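Side-chain contact in SPbeta prophage-derived uncharacterized protein YopT (Bacillus subtilis, PDB 2DLB), which is of unknown function and forms a homodimer in which a beta sheet continues from one subunit into the other: residues L16-D21 / T28-I33. Residues are numbered along the deposited sequence; the frame is centred on the assembly and turned at random.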
loop_
_atom_site.group_PDB
_atom_site.type_symbol
_atom_site.label_atom_id
_atom_site.label_comp_id
_atom_site.label_asym_id
_atom_site.label_seq_id
_atom_site.Cartn_x
_atom_site.Cartn_y
_atom_site.Cartn_z
ATOM N N LEU A 16 9.257 -7.944 5.722
ATOM C CA LEU A 16 8.913 -9.356 5.543
ATOM C C LEU A 16 10.140 -10.191 5.918
ATOM O O LEU A 16 11.219 -9.976 5.326
ATOM C CB LEU A 16 8.587 -9.797 4.147
ATOM C CG LEU A 16 7.203 -9.926 3.572
ATOM C CD1 LEU A 16 7.351 -10.335 2.104
ATOM C CD2 LEU A 16 6.321 -10.891 4.360
ATOM N N LYS A 17 9.996 -11.095 6.864
ATOM C CA LYS A 17 11.047 -11.972 7.353
ATOM C C LYS A 17 10.826 -13.379 6.823
ATOM O O LYS A 17 9.696 -13.842 6.668
ATOM C CB LYS A 17 11.093 -12.053 8.891
ATOM C CG LYS A 17 11.615 -10.811 9.604
ATOM C CD LYS A 17 11.323 -10.978 11.099
ATOM C CE LYS A 17 12.236 -10.094 11.908
ATOM N NZ LYS A 17 11.519 -9.612 13.128
ATOM N N ASN A 18 11.916 -14.075 6.579
ATOM C CA ASN A 18 11.791 -15.476 6.143
ATOM C C ASN A 18 13.074 -16.213 6.492
ATOM O O ASN A 18 13.957 -15.633 7.116
ATOM C CB ASN A 18 11.407 -15.574 4.681
ATOM C CG ASN A 18 12.424 -14.957 3.717
ATOM O OD1 ASN A 18 13.600 -14.879 4.039
ATOM N ND2 ASN A 18 11.967 -14.542 2.560
ATOM N N LYS A 19 13.123 -17.478 6.157
ATOM C CA LYS A 19 14.254 -18.353 6.380
ATOM C C LYS A 19 14.739 -18.807 5.004
ATOM O O LYS A 19 13.930 -19.125 4.113
ATOM C CB LYS A 19 13.861 -19.510 7.288
ATOM C CG LYS A 19 13.496 -19.108 8.708
ATOM C CD LYS A 19 13.529 -20.221 9.741
ATOM C CE LYS A 19 13.043 -19.744 11.103
ATOM N NZ LYS A 19 12.395 -20.824 11.912
ATOM N N ALA A 20 16.054 -18.819 4.836
ATOM C CA ALA A 20 16.631 -19.206 3.578
ATOM C C ALA A 20 18.127 -19.473 3.749
ATOM O O ALA A 20 18.749 -19.042 4.737
ATOM C CB ALA A 20 16.452 -18.107 2.497
ATOM N N ASP A 21 18.737 -20.145 2.809
ATOM C CA ASP A 21 20.176 -20.435 2.899
ATOM C C ASP A 21 21.061 -19.335 2.349
ATOM O O ASP A 21 22.285 -19.427 2.426
ATOM C CB ASP A 21 20.502 -21.757 2.178
ATOM C CG ASP A 21 20.658 -21.527 0.689
ATOM O OD1 ASP A 21 19.830 -20.718 0.205
ATOM O OD2 ASP A 21 21.575 -22.132 0.063
ATOM N N THR A 28 14.224 -14.170 -3.683
ATOM C CA THR A 28 13.336 -14.897 -4.600
ATOM C C THR A 28 12.013 -15.203 -3.935
ATOM O O THR A 28 10.948 -15.087 -4.579
ATOM C CB THR A 28 14.071 -16.185 -5.032
ATOM O OG1 THR A 28 15.263 -15.824 -5.746
ATOM C CG2 THR A 28 13.178 -17.020 -5.906
ATOM N N LEU A 29 12.018 -15.592 -2.659
ATOM C CA LEU A 29 10.791 -15.906 -1.928
ATOM C C LEU A 29 9.897 -14.662 -1.816
ATOM O O LEU A 29 8.704 -14.732 -2.085
ATOM C CB LEU A 29 11.128 -16.492 -0.560
ATOM C CG LEU A 29 11.769 -17.880 -0.464
ATOM C CD1 LEU A 29 12.318 -18.168 0.932
ATOM C CD2 LEU A 29 10.810 -19.005 -0.783
ATOM N N VAL A 30 10.458 -13.519 -1.386
ATOM C CA VAL A 30 9.706 -12.290 -1.251
ATOM C C VAL A 30 9.214 -11.836 -2.603
ATOM O O VAL A 30 8.074 -11.347 -2.744
ATOM C CB VAL A 30 10.592 -11.169 -0.609
ATOM C CG1 VAL A 30 10.033 -9.781 -0.815
ATOM C CG2 VAL A 30 10.804 -11.567 0.858
ATOM N N THR A 31 10.016 -11.972 -3.664
ATOM C CA THR A 31 9.609 -11.557 -5.005
ATOM C C THR A 31 8.385 -12.329 -5.456
ATOM O O THR A 31 7.436 -11.767 -5.989
ATOM C CB THR A 31 10.775 -11.718 -5.984
ATOM O OG1 THR A 31 11.815 -10.788 -5.598
ATOM C CG2 THR A 31 10.342 -11.385 -7.400
ATOM N N ARG A 32 8.330 -13.631 -5.214
ATOM C CA ARG A 32 7.166 -14.419 -5.638
ATOM C C ARG A 32 5.911 -13.886 -4.958
ATOM O O ARG A 32 4.839 -13.745 -5.556
ATOM C CB ARG A 32 7.415 -15.902 -5.351
ATOM C CG ARG A 32 6.414 -16.935 -5.808
ATOM C CD ARG A 32 6.910 -18.363 -5.616
ATOM N NE ARG A 32 6.272 -19.375 -6.440
ATOM C CZ ARG A 32 6.068 -20.658 -6.186
ATOM N NH1 ARG A 32 6.451 -21.194 -5.024
ATOM N NH2 ARG A 32 5.468 -21.475 -7.054
ATOM N N ILE A 33 6.030 -13.592 -3.674
ATOM C CA ILE A 33 4.872 -13.080 -2.923
ATOM C C ILE A 33 4.411 -11.768 -3.549
ATOM O O ILE A 33 3.229 -11.547 -3.810
ATOM C CB ILE A 33 5.191 -12.897 -1.443
ATOM C CG1 ILE A 33 5.359 -14.252 -0.729
ATOM C CG2 ILE A 33 4.164 -12.025 -0.681
ATOM C CD1 ILE A 33 6.027 -14.171 0.636
#
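The end of strand 3-19 and the helix that follows it, 23-35, form a strand-turn-helix unit, the helix packing back over the end of the strand, and Leu16 and Asn18 of the strand, with Ala20 just beyond its end, meet Leu29, Val30 and Ile33 of the helix. The axes of segments 16-19 and 28-33 pass 9.7 Å apart, their directions 130° from one another. Leu16 rests one methyl against both branches of Val30: its CD1 lies 3.9 Å from CG2 and 4.0 Å from CG1 of that valine, the two side chains pointing opposite ways as they pass. Ile33, one helical turn on from Leu29, touches the same methyl more loosely.

Asn18 packs the ND2 side of its amide on Val30 and Leu29. With CG set between the backbone N and the carbonyl carbon (chi1 61°), ND2 comes to 3.6 Å from Val30 CG2, the two side chains running at about a right angle, and to 3.8 Å from Leu29 CB. Both amide atoms also have hydrogen-bond partners just outside the two segments, OD1 with Ser26 OG, one turn before Val30. Leu29 extends across the strand end, where its CD1 lies 3.7 Å from the backbone O of Lys19 and 4.4 Å from Ala20 CB.

Residues 16-19 also pair antiparallel with a strand of the second subunit. Val30 touches Ile64 of strand 52-69 as well as Ile8 of that second subunit, and is the buried residue here. Between the two segments the helix is thus held to the dimer-spanning sheet mainly by van der Waals contact, while hydrogen bonds at both amide atoms of Asn18, that of OD1 to Ser26 among them, probably hold the rotation that lays ND2 against Val30 and Leu29.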